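PDB 6RIW: ORF10 from Moritella marina, which contributes the ketosynthase-chain length factor didomain of a polyunsaturated fatty acid synthase and probably condenses acyl chains as a 3-oxoacyl-[acyl-carrier-protein] synthase. Local coordinates for residues Asn90-Tyr95 / Val223-Pro228; Lys127-Leu132 / Ala169-Tyr174; Gly441-His446 / Met645-Ser650; Lys488-Leu491 / Asn496-Arg499; Ser799-Ala804 / Ile847-Leu852. All blocks are in the same frame, centred on the assembly; numbering follows the deposited sequence.

Contact 1: Asn90-Tyr95 / Val223-Pro228; sequences NQWGLY and VSAADP
Trp92, on helix 88-104, lies against Val223, Ser224 and Ala225, where strand 217-224 runs out into a loop: helix-on-sheet packing of the thiolase fold in the first ketosynthase unit. Its CB comes first, in loose apolar contact with Val223 CG2 at 4.4 Å. The side chain then leaves the helix with CG opposite the carbonyl carbon (chi1 -65°), and this turn sends the six-membered part of the indole along the end of the strand. On that ring CE3 approaches Ala225 CB at 3.8 Å, and the methyl group comes in obliquely to the ring. CZ3, one atom further, meets the same Ala225 CB at 3.7 Å. Strand 259-270, through Glu261 and Ala263, also touches the indole, and Phe69 meets it with its ring plane nearly perpendicular. With an alanine in place of Trp92, the Ala225 methyl would probably lose its aromatic neighbour and a gap would open between helix and strand end. No hydrogen bond joins the two segments. The ring instead turns its edge to the backbone, with Ser224 O lying in the indole plane 3.6 Å from Trp92 CZ3.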
# COMPACT_ATOMS: atom_id res chain seq x y z
N ASN A 90 10.36 3.37 -7.75
CA ASN A 90 10.27 4.81 -7.97
C ASN A 90 10.57 5.16 -9.42
O ASN A 90 9.89 6.01 -10.02
CB ASN A 90 11.23 5.55 -7.05
CG ASN A 90 11.06 5.15 -5.59
OD1 ASN A 90 10.39 5.84 -4.83
ND2 ASN A 90 11.66 4.04 -5.20
N GLN A 91 11.61 4.54 -9.98
CA GLN A 91 12.05 4.94 -11.32
C GLN A 91 11.02 4.57 -12.38
O GLN A 91 10.78 5.33 -13.32
CB GLN A 91 13.39 4.28 -11.63
CG GLN A 91 14.50 4.79 -10.70
CD GLN A 91 15.87 4.31 -11.09
OE1 GLN A 91 16.00 3.33 -11.83
NE2 GLN A 91 16.91 4.99 -10.60
N TRP A 92 10.41 3.39 -12.24
CA TRP A 92 9.39 3.00 -13.22
C TRP A 92 8.19 3.94 -13.14
O TRP A 92 7.61 4.29 -14.18
CB TRP A 92 8.95 1.56 -12.99
CG TRP A 92 10.02 0.54 -13.24
CD1 TRP A 92 11.26 0.74 -13.78
CD2 TRP A 92 9.93 -0.85 -12.93
NE1 TRP A 92 11.95 -0.44 -13.83
CE2 TRP A 92 11.16 -1.43 -13.32
CE3 TRP A 92 8.94 -1.66 -12.36
CZ2 TRP A 92 11.43 -2.80 -13.14
CZ3 TRP A 92 9.20 -3.01 -12.19
CH2 TRP A 92 10.43 -3.57 -12.58
N GLY A 93 7.78 4.33 -11.93
CA GLY A 93 6.67 5.27 -11.79
C GLY A 93 6.99 6.65 -12.35
O GLY A 93 6.14 7.28 -12.99
N LEU A 94 8.21 7.13 -12.13
CA LEU A 94 8.63 8.39 -12.73
C LEU A 94 8.66 8.30 -14.25
O LEU A 94 8.22 9.23 -14.95
CB LEU A 94 10.01 8.77 -12.20
CG LEU A 94 9.99 9.20 -10.73
CD1 LEU A 94 11.40 9.23 -10.18
CD2 LEU A 94 9.31 10.55 -10.60
N TYR A 95 9.16 7.19 -14.78
CA TYR A 95 9.20 7.02 -16.23
C TYR A 95 7.81 7.14 -16.85
O TYR A 95 7.60 7.92 -17.79
CB TYR A 95 9.82 5.66 -16.57
CG TYR A 95 9.71 5.34 -18.06
CD1 TYR A 95 10.52 5.98 -18.98
CD2 TYR A 95 8.78 4.40 -18.53
CE1 TYR A 95 10.43 5.71 -20.34
CE2 TYR A 95 8.68 4.12 -19.92
CZ TYR A 95 9.52 4.78 -20.80
OH TYR A 95 9.46 4.55 -22.16
N VAL A 223 2.04 0.71 -10.08
CA VAL A 223 3.38 0.15 -10.20
C VAL A 223 3.40 -1.12 -9.37
O VAL A 223 2.74 -1.21 -8.32
CB VAL A 223 4.47 1.16 -9.76
CG1 VAL A 223 4.28 1.56 -8.29
CG2 VAL A 223 5.88 0.57 -9.96
N SER A 224 4.06 -2.15 -9.91
CA SER A 224 4.28 -3.43 -9.25
C SER A 224 5.78 -3.68 -9.38
O SER A 224 6.26 -4.05 -10.47
CB SER A 224 3.44 -4.53 -9.91
OG SER A 224 3.91 -5.83 -9.59
N ALA A 225 6.53 -3.45 -8.30
CA ALA A 225 7.99 -3.63 -8.32
C ALA A 225 8.48 -4.18 -6.98
O ALA A 225 9.53 -3.77 -6.45
CB ALA A 225 8.71 -2.32 -8.63
N ALA A 226 7.71 -5.09 -6.40
CA ALA A 226 8.15 -5.76 -5.19
C ALA A 226 9.33 -6.70 -5.47
O ALA A 226 9.55 -7.14 -6.61
CB ALA A 226 6.99 -6.57 -4.59
N ASP A 227 10.06 -7.03 -4.42
CA ASP A 227 11.11 -8.03 -4.46
C ASP A 227 10.54 -9.32 -5.05
O ASP A 227 9.66 -9.95 -4.44
CB ASP A 227 11.68 -8.26 -3.05
CG ASP A 227 12.72 -9.38 -3.00
OD1 ASP A 227 13.09 -9.93 -4.06
OD2 ASP A 227 13.17 -9.71 -1.88
N PRO A 228 10.99 -9.72 -6.24
CA PRO A 228 10.45 -10.94 -6.85
C PRO A 228 10.57 -12.18 -5.99
O PRO A 228 9.70 -13.07 -6.09
CB PRO A 228 11.29 -11.08 -8.14
CG PRO A 228 11.69 -9.64 -8.48
CD PRO A 228 11.94 -9.01 -7.12

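Contact 2: Lys127-Leu132 / Ala169-Tyr174; sequences KSSNQL and ALVAGY
Ala169 opens the second segment and makes its tightest contact: its CB meets Leu132 CD1 at 3.6 Å, methyl against methyl. The same leucine branch also lies 3.6 Å from Ala169 N, so CD1 rests on backbone and side chain of the alanine together. Leu132 gets there with CG opposite its carbonyl carbon (chi1 -64°), which extends the chain from the helix toward the facing loop. One helical turn earlier, Ser129 comes up to the alanine backbone, and the two CA atoms, Ser129 CA and Ala169 CA, are 4.8 Å apart, an approach consistent with the small side chains of both residues. Next, the chain bends in an inverse gamma turn centred on Leu170, closed by a weak bond from Val171 N to Ala169 O. The bend brings Val171 back to the same face, where its CG2 packs on Ser129 CB at 4.0 Å. Ser129 OG is also near that methyl but spends its polarity otherwise: it is hydrogen-bonded to His589 NE2 and to Thr126 N. The contact between the segments is therefore wholly van der Waals, although a serine takes part. After Val171, the loop is tied by Ala172 O to Asn121 ND2, and Tyr174 leads into helix 174-183. Residues 129-132 form the weakly bonded start of helix 129-148. Around them stand helix 589-595, which supplies His589, and helix 699-706, whose Leu704 touches Ala169 and Leu170; both belong to the second ketosynthase-like unit, which places this packing beside the junction of the two halves.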
# COMPACT_ATOMS: atom_id res chain seq x y z
N LYS A 127 13.58 -4.58 -3.91
CA LYS A 127 14.96 -5.02 -3.98
C LYS A 127 15.88 -4.06 -3.23
O LYS A 127 16.87 -4.50 -2.63
CB LYS A 127 15.39 -5.18 -5.45
CG LYS A 127 14.55 -6.20 -6.22
CD LYS A 127 15.15 -6.45 -7.63
CE LYS A 127 15.01 -5.18 -8.49
NZ LYS A 127 13.58 -4.78 -8.80
N SER A 128 15.51 -2.77 -3.18
CA SER A 128 16.32 -1.79 -2.47
C SER A 128 16.01 -1.73 -0.98
O SER A 128 16.93 -1.55 -0.17
CB SER A 128 16.13 -0.40 -3.08
OG SER A 128 16.52 -0.40 -4.45
N SER A 129 14.74 -1.83 -0.58
CA SER A 129 14.45 -1.72 0.86
C SER A 129 15.13 -2.83 1.66
O SER A 129 15.55 -2.60 2.80
CB SER A 129 12.93 -1.68 1.09
OG SER A 129 12.30 -2.94 0.87
N ASN A 130 15.29 -4.02 1.06
CA ASN A 130 16.01 -5.12 1.70
C ASN A 130 17.38 -4.68 2.19
O ASN A 130 17.82 -5.08 3.27
CB ASN A 130 16.22 -6.29 0.72
CG ASN A 130 14.96 -7.06 0.41
OD1 ASN A 130 13.97 -7.02 1.15
ND2 ASN A 130 14.99 -7.80 -0.69
N GLN A 131 18.08 -3.84 1.40
CA GLN A 131 19.45 -3.48 1.75
C GLN A 131 19.52 -2.71 3.06
O GLN A 131 20.55 -2.72 3.73
CB GLN A 131 20.08 -2.63 0.63
CG GLN A 131 20.26 -3.33 -0.71
CD GLN A 131 21.60 -4.05 -0.80
OE1 GLN A 131 22.39 -4.06 0.14
NE2 GLN A 131 21.85 -4.68 -1.96
N LEU A 132 18.43 -2.04 3.44
CA LEU A 132 18.42 -1.22 4.64
C LEU A 132 18.16 -2.01 5.92
O LEU A 132 18.42 -1.47 7.00
CB LEU A 132 17.36 -0.11 4.51
CG LEU A 132 17.62 0.91 3.39
CD1 LEU A 132 16.36 1.72 3.07
CD2 LEU A 132 18.73 1.85 3.76
N ALA A 169 13.16 2.92 1.81
CA ALA A 169 12.30 2.15 2.72
C ALA A 169 10.87 2.70 2.79
O ALA A 169 10.01 2.07 3.43
CB ALA A 169 12.91 2.13 4.12
N LEU A 170 10.60 3.85 2.18
CA LEU A 170 9.27 4.46 2.19
C LEU A 170 8.50 3.90 0.99
O LEU A 170 8.29 4.55 -0.04
CB LEU A 170 9.36 5.98 2.15
CG LEU A 170 10.25 6.64 3.23
CD1 LEU A 170 10.33 8.13 3.02
CD2 LEU A 170 9.70 6.34 4.63
N VAL A 171 8.12 2.63 1.13
CA VAL A 171 7.73 1.87 -0.06
C VAL A 171 6.30 2.20 -0.49
O VAL A 171 6.02 2.39 -1.68
CB VAL A 171 7.92 0.37 0.23
CG1 VAL A 171 7.16 -0.47 -0.79
CG2 VAL A 171 9.43 0.00 0.19
N ALA A 172 5.36 2.27 0.46
CA ALA A 172 3.95 2.31 0.08
C ALA A 172 3.52 3.68 -0.47
O ALA A 172 2.99 3.77 -1.59
CB ALA A 172 3.07 1.89 1.27
N GLY A 173 3.73 4.75 0.30
CA GLY A 173 3.13 6.03 -0.06
C GLY A 173 4.06 7.02 -0.74
O GLY A 173 3.65 7.73 -1.66
N TYR A 174 5.31 7.08 -0.30
CA TYR A 174 6.24 8.07 -0.87
C TYR A 174 6.35 8.04 -2.39
O TYR A 174 6.53 9.12 -2.98
CB TYR A 174 7.63 7.88 -0.24
CG TYR A 174 8.62 8.94 -0.66
CD1 TYR A 174 8.40 10.28 -0.38
CD2 TYR A 174 9.79 8.58 -1.36
CE1 TYR A 174 9.33 11.27 -0.77
CE2 TYR A 174 10.71 9.55 -1.76
CZ TYR A 174 10.47 10.89 -1.47
OH TYR A 174 11.39 11.85 -1.86

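Contact 3: Gly441-His446 / Met645-Ser650; sequences GGSNAH and MASRIS
Ser647 and Gly441 meet through a hydroxyl and a carbonyl. One direct hydrogen bond joins the segments: Ser647 OG donates to Gly441 O, at a modelled distance of 2.4 Å. That value is very short, and its exact length is doubtful. Ser647 turns OG opposite its own carbonyl carbon (chi1 -69°), which aims it from helix 642-653 at the glycine. Asn292 ND2 is a second donor to Gly441 O. A water adds an indirect link, donating to Ser647 OG at 3.0 Å and also lying 2.4 Å from Ser443 OG, again so short that the exact length is doubtful; the two hydroxyl oxygens, Ser443 OG and Ser647 OG, are 4.0 Å apart. Plain packing is confined to the glycine backbone, where Ser647 CB lies 3.6 Å from Gly441 CA. A side chain on Gly441 would point at the helix and run into Ser647 OG, and the backbone angles there call for glycine in any case. Just beyond, Gly442 and Ser443 form a G1 beta bulge at the turn between strands 432-439 and 443-450. The two segments come from the first and second ketosynthase-like units, so the contact belongs to the interface inside the didomain. Its chemistry is that of a buried polar joint: one hydroxyl both gives a hydrogen bond and receives one from water, while the carbonyl it meets is shared with an asparagine, so the buried hydroxyl and the carbonyl each have two hydrogen-bonding partners.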
# COMPACT_ATOMS: atom_id res chain seq x y z
N GLY A 441 -8.83 -10.42 -1.47
CA GLY A 441 -9.59 -9.66 -0.50
C GLY A 441 -10.93 -9.17 -1.00
O GLY A 441 -11.51 -8.25 -0.41
N GLY A 442 -11.44 -9.76 -2.07
CA GLY A 442 -12.76 -9.42 -2.56
C GLY A 442 -12.92 -8.04 -3.16
O GLY A 442 -14.03 -7.51 -3.18
N SER A 443 -11.84 -7.42 -3.66
CA SER A 443 -11.91 -6.03 -4.10
C SER A 443 -12.13 -5.97 -5.61
O SER A 443 -11.25 -6.38 -6.38
CB SER A 443 -10.65 -5.27 -3.70
OG SER A 443 -10.57 -5.25 -2.29
N ASN A 444 -13.28 -5.45 -6.01
CA ASN A 444 -13.74 -5.49 -7.39
C ASN A 444 -13.84 -4.09 -7.97
O ASN A 444 -14.17 -3.13 -7.27
CB ASN A 444 -15.10 -6.16 -7.47
CG ASN A 444 -15.09 -7.52 -6.81
OD1 ASN A 444 -14.24 -8.35 -7.12
ND2 ASN A 444 -16.02 -7.75 -5.88
N ALA A 445 -13.54 -3.98 -9.27
CA ALA A 445 -13.82 -2.77 -10.02
C ALA A 445 -14.21 -3.14 -11.45
O ALA A 445 -13.71 -4.12 -12.01
CB ALA A 445 -12.61 -1.81 -10.06
N HIS A 446 -15.09 -2.34 -12.03
CA HIS A 446 -15.46 -2.46 -13.43
C HIS A 446 -15.58 -1.06 -14.01
O HIS A 446 -16.21 -0.19 -13.40
CB HIS A 446 -16.77 -3.23 -13.58
CG HIS A 446 -17.14 -3.55 -15.00
ND1 HIS A 446 -16.57 -4.59 -15.71
CD2 HIS A 446 -18.04 -2.97 -15.84
CE1 HIS A 446 -17.10 -4.63 -16.92
NE2 HIS A 446 -18.00 -3.67 -17.02
N MET A 645 -6.19 -6.59 5.19
CA MET A 645 -6.71 -6.26 6.51
C MET A 645 -8.00 -5.43 6.42
O MET A 645 -8.91 -5.62 7.24
CB MET A 645 -5.63 -5.57 7.36
CG MET A 645 -5.29 -4.14 7.04
SD MET A 645 -3.98 -3.60 8.19
CE MET A 645 -2.73 -3.14 7.00
N ALA A 646 -8.13 -4.57 5.40
CA ALA A 646 -9.40 -3.88 5.19
C ALA A 646 -10.49 -4.87 4.78
O ALA A 646 -11.62 -4.81 5.28
CB ALA A 646 -9.25 -2.79 4.12
N SER A 647 -10.16 -5.80 3.87
CA SER A 647 -11.10 -6.84 3.44
C SER A 647 -11.60 -7.70 4.59
O SER A 647 -12.74 -8.16 4.56
CB SER A 647 -10.43 -7.76 2.42
OG SER A 647 -10.23 -7.05 1.21
N ARG A 648 -10.75 -7.95 5.59
CA ARG A 648 -11.18 -8.83 6.67
C ARG A 648 -12.31 -8.21 7.48
O ARG A 648 -13.20 -8.93 7.97
CB ARG A 648 -10.01 -9.16 7.59
CG ARG A 648 -9.00 -10.15 7.00
CD ARG A 648 -7.92 -10.47 8.03
NE ARG A 648 -6.63 -10.69 7.40
CZ ARG A 648 -6.24 -11.85 6.88
NH1 ARG A 648 -7.05 -12.92 6.93
NH2 ARG A 648 -5.04 -11.96 6.31
N ILE A 649 -12.28 -6.88 7.62
CA ILE A 649 -13.38 -6.18 8.29
C ILE A 649 -14.63 -6.21 7.42
O ILE A 649 -15.73 -6.53 7.90
CB ILE A 649 -12.96 -4.74 8.63
CG1 ILE A 649 -12.03 -4.74 9.84
CG2 ILE A 649 -14.20 -3.82 8.86
CD1 ILE A 649 -12.71 -5.31 11.12
N SER A 650 -14.49 -5.93 6.12
CA SER A 650 -15.63 -6.01 5.20
C SER A 650 -16.22 -7.42 5.15
O SER A 650 -17.44 -7.57 4.96
CB SER A 650 -15.23 -5.60 3.79
OG SER A 650 -14.70 -4.29 3.78
O HOH W 1 -9.10 -4.77 -0.39

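Contact 4: Lys488-Leu491 / Asn496-Arg499; sequences KTLL and NTFR
Leu490 and Thr497 cross at about a right angle, the leucine reaching from helix 484-492 and the threonine lying in the loop that follows. Leu490 places CG opposite its backbone N (chi1 -176°), which carries the fork of the side chain straight out to the loop. The two branches then divide the work. CD1 lies over the Asn496 carbonyl group, 3.8 Å from Asn496 O, and CD2 meets Thr497 CG2 at 3.9 Å. The threonine methyl is set across the fork, since CD1 also comes within 3.9 Å of Thr497 CG2. With its methyl given to the leucine, Thr497 turns OG1 elsewhere, to a hydrogen bond with Ser528 OG and a weak one with Asn833 O. Asn496 sets its CB away from Leu490, so the leucine meets its backbone carbonyl. Its amide group is used within the loop: Phe498 N donates to Asn496 OD1 at 2.9 Å, a fairly straight bond with an N-H...O angle of 158°. The donor is tilted 19° from the carbonyl plane. The Phe498 ring folds back over the same residue, with Asn496 CB 3.7 Å above one face and offset toward the rim. Ile834 of helix 831-834 touches both Leu490 and Thr497 and continues the apolar patch. The chain turns aside after helix 484-492 in the second ketosynthase-like unit, probably the chain length factor, and Leu490 packs on the loop as it leaves; within that loop, Phe498 N bound to Asn496 OD1 closes an Asx turn.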
# COMPACT_ATOMS: atom_id res chain seq x y z
N LYS A 488 -8.66 8.21 26.73
CA LYS A 488 -9.33 9.42 27.22
C LYS A 488 -8.79 9.81 28.60
O LYS A 488 -8.45 10.97 28.85
CB LYS A 488 -10.84 9.19 27.26
CG LYS A 488 -11.68 10.44 27.57
CD LYS A 488 -13.18 10.06 27.62
CE LYS A 488 -14.04 11.24 28.07
NZ LYS A 488 -15.49 10.87 28.07
N THR A 489 -8.71 8.83 29.50
CA THR A 489 -8.20 9.08 30.85
C THR A 489 -6.75 9.53 30.83
O THR A 489 -6.36 10.48 31.52
CB THR A 489 -8.34 7.81 31.67
OG1 THR A 489 -9.73 7.49 31.78
CG2 THR A 489 -7.73 7.99 33.05
N LEU A 490 -5.92 8.84 30.04
CA LEU A 490 -4.54 9.25 29.87
C LEU A 490 -4.43 10.72 29.47
O LEU A 490 -3.64 11.48 30.05
CB LEU A 490 -3.87 8.34 28.82
CG LEU A 490 -2.38 8.56 28.59
CD1 LEU A 490 -1.59 7.70 29.55
CD2 LEU A 490 -2.02 8.21 27.14
N LEU A 491 -5.19 11.14 28.45
CA LEU A 491 -5.06 12.51 27.96
C LEU A 491 -5.54 13.51 28.99
O LEU A 491 -4.93 14.57 29.18
CB LEU A 491 -5.86 12.67 26.66
CG LEU A 491 -5.33 11.80 25.53
CD1 LEU A 491 -6.35 11.83 24.35
CD2 LEU A 491 -3.98 12.34 25.11
N ASN A 496 1.57 9.79 30.10
CA ASN A 496 2.12 9.17 28.90
C ASN A 496 2.21 7.66 29.09
O ASN A 496 2.10 7.13 30.21
CB ASN A 496 3.51 9.74 28.55
CG ASN A 496 4.56 9.43 29.63
OD1 ASN A 496 4.94 8.28 29.83
ND2 ASN A 496 5.01 10.46 30.32
N THR A 497 2.45 6.96 27.98
CA THR A 497 2.60 5.51 27.97
C THR A 497 4.05 5.08 27.74
O THR A 497 4.28 3.97 27.25
CB THR A 497 1.72 4.92 26.88
OG1 THR A 497 1.97 5.64 25.67
CG2 THR A 497 0.24 5.08 27.26
N PHE A 498 5.01 5.94 28.06
CA PHE A 498 6.41 5.63 27.74
C PHE A 498 6.96 4.57 28.68
O PHE A 498 6.75 4.63 29.90
CB PHE A 498 7.24 6.90 27.78
CG PHE A 498 6.79 7.94 26.78
CD1 PHE A 498 6.22 7.55 25.59
CD2 PHE A 498 6.91 9.28 27.05
CE1 PHE A 498 5.79 8.50 24.66
CE2 PHE A 498 6.48 10.22 26.14
CZ PHE A 498 5.92 9.83 24.94
N ARG A 499 7.64 3.57 28.11
CA ARG A 499 8.12 2.43 28.89
C ARG A 499 9.39 1.91 28.23
O ARG A 499 9.72 2.27 27.09
CB ARG A 499 7.07 1.31 28.96
CG ARG A 499 6.57 0.86 27.56
CD ARG A 499 6.01 -0.57 27.56
NE ARG A 499 7.02 -1.55 27.93
CZ ARG A 499 6.74 -2.80 28.29
NH1 ARG A 499 5.48 -3.21 28.33
NH2 ARG A 499 7.71 -3.65 28.59

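Contact 5: Ser799-Ala804 / Ile847-Leu852; sequences SVEAHA and IKTALL
Strand 797-801 passes helix 841-854 with Glu801 CA 7.5 Å from Thr849 CA, a spacing bridged by side chains. Glu801 holds CG opposite its backbone N and then bends at chi2 (72°), swinging the carboxylate across to the helix. Lys848 comes to meet it fully extended beyond CG, and its NZ donates to Glu801 OE1 at 2.9 Å in a salt bridge. The ammonium uses the syn lone pair of that oxygen, on the side of OE2. The aliphatic end of the lysine follows closely, with Lys848 CE 3.3 Å from Glu801 OE1. A water donates to Glu801 OE1 at 3.1 Å and to Thr849 OG1 at 2.9 Å; Thr849 OG1 also lies 3.9 Å from Glu801 CB, alongside the base of the glutamate, and is bonded to Ser845 O one turn back. Glu801 OE2 accepts from Val830 N, and Lys848 NZ has a further partner in Ser828 OG. With an alanine at Glu801, the buried lysine would probably be left without its countercharge, and Val830 N and the water would each lose an acceptor. Both flanks of the strand are taken: 826-828 and 865-870 run parallel to it, and Thr849 rests on Ile866 and Ile868 of the latter. Ile847, Ala850 and Leu851 of the helix touch strand 469-478, so the helix bears on two sets of strands.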
# COMPACT_ATOMS: atom_id res chain seq x y z
N SER A 799 -7.56 26.16 20.29
CA SER A 799 -6.27 25.54 20.56
C SER A 799 -5.82 24.85 19.28
O SER A 799 -6.60 24.70 18.33
CB SER A 799 -6.37 24.56 21.73
OG SER A 799 -7.27 23.50 21.45
N VAL A 800 -4.55 24.45 19.26
CA VAL A 800 -3.90 23.97 18.05
C VAL A 800 -3.21 22.66 18.39
O VAL A 800 -2.42 22.60 19.34
CB VAL A 800 -2.87 24.98 17.50
CG1 VAL A 800 -2.24 24.43 16.22
CG2 VAL A 800 -3.53 26.30 17.24
N GLU A 801 -3.51 21.63 17.61
CA GLU A 801 -2.86 20.32 17.74
C GLU A 801 -1.73 20.31 16.72
O GLU A 801 -1.94 20.08 15.54
CB GLU A 801 -3.88 19.20 17.53
CG GLU A 801 -3.30 17.80 17.45
CD GLU A 801 -2.79 17.27 18.77
OE1 GLU A 801 -3.10 17.89 19.83
OE2 GLU A 801 -2.08 16.22 18.74
N ALA A 802 -0.52 20.65 17.17
CA ALA A 802 0.60 20.71 16.24
C ALA A 802 1.06 19.31 15.87
O ALA A 802 0.85 18.35 16.61
CB ALA A 802 1.77 21.48 16.88
N HIS A 803 1.68 19.19 14.69
CA HIS A 803 2.33 17.94 14.33
C HIS A 803 3.40 17.58 15.35
O HIS A 803 3.43 16.46 15.87
CB HIS A 803 2.91 18.07 12.91
CG HIS A 803 3.44 16.80 12.34
ND1 HIS A 803 2.67 15.66 12.17
CD2 HIS A 803 4.68 16.48 11.88
CE1 HIS A 803 3.42 14.70 11.65
NE2 HIS A 803 4.64 15.17 11.46
N ALA A 804 4.27 18.55 15.67
CA ALA A 804 5.29 18.45 16.73
C ALA A 804 6.05 17.11 16.67
O ALA A 804 6.15 16.38 17.66
CB ALA A 804 4.68 18.66 18.10
N ILE A 847 -8.19 11.75 17.15
CA ILE A 847 -8.93 11.16 18.26
C ILE A 847 -8.73 11.95 19.55
O ILE A 847 -9.70 12.19 20.30
CB ILE A 847 -8.56 9.68 18.43
CG1 ILE A 847 -9.14 8.90 17.24
CG2 ILE A 847 -9.09 9.12 19.80
CD1 ILE A 847 -8.91 7.40 17.31
N LYS A 848 -7.49 12.38 19.85
CA LYS A 848 -7.29 13.29 20.98
C LYS A 848 -8.22 14.51 20.87
O LYS A 848 -8.89 14.89 21.84
CB LYS A 848 -5.84 13.78 21.05
CG LYS A 848 -5.67 14.96 22.04
CD LYS A 848 -4.26 15.55 22.05
CE LYS A 848 -4.19 16.90 22.77
NZ LYS A 848 -2.83 17.51 22.68
N THR A 849 -8.22 15.13 19.69
CA THR A 849 -8.99 16.36 19.48
C THR A 849 -10.48 16.09 19.58
O THR A 849 -11.22 16.86 20.23
CB THR A 849 -8.63 16.95 18.12
OG1 THR A 849 -7.23 17.25 18.07
CG2 THR A 849 -9.43 18.22 17.83
N ALA A 850 -10.95 15.00 18.97
CA ALA A 850 -12.37 14.66 19.07
C ALA A 850 -12.79 14.37 20.51
O ALA A 850 -13.89 14.77 20.93
CB ALA A 850 -12.70 13.47 18.17
N LEU A 851 -11.94 13.69 21.29
CA LEU A 851 -12.30 13.42 22.69
C LEU A 851 -12.39 14.72 23.49
O LEU A 851 -13.31 14.89 24.30
CB LEU A 851 -11.30 12.45 23.34
CG LEU A 851 -11.29 10.97 22.91
CD1 LEU A 851 -10.07 10.21 23.51
CD2 LEU A 851 -12.59 10.23 23.28
N LEU A 852 -11.45 15.65 23.26
CA LEU A 852 -11.47 16.93 23.97
C LEU A 852 -12.71 17.73 23.63
O LEU A 852 -13.35 18.32 24.51
CB LEU A 852 -10.23 17.76 23.63
CG LEU A 852 -8.89 17.31 24.21
CD1 LEU A 852 -7.82 18.38 23.91
CD2 LEU A 852 -8.98 17.03 25.71
O HOH W 2 -6.06 18.61 20.36

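The touching residues of contacts 1, 2 and 5 are all buried; contact 3 is nearly so, with Gly442 partly exposed; contact 4 lies furthest out, with Asn496 exposed and a centre about 30 Å from that of the chain. Contacts 1 and 2 adjoin in the first ketosynthase unit, where Asp227 OD2 probably accepts a hydrogen bond from Asn130 ND2, contact 2 nested in the loop closed by contact 1. Contact 3 spans both units and encloses contact 4 along the chain. Contacts 4 and 5 touch, Leu491 packing on Lys848 and Leu851. Contacts 1, 2 and 4 join their segments by van der Waals packing alone, contact 3 by neutral hydrogen bonds, and contact 5 by paired charges.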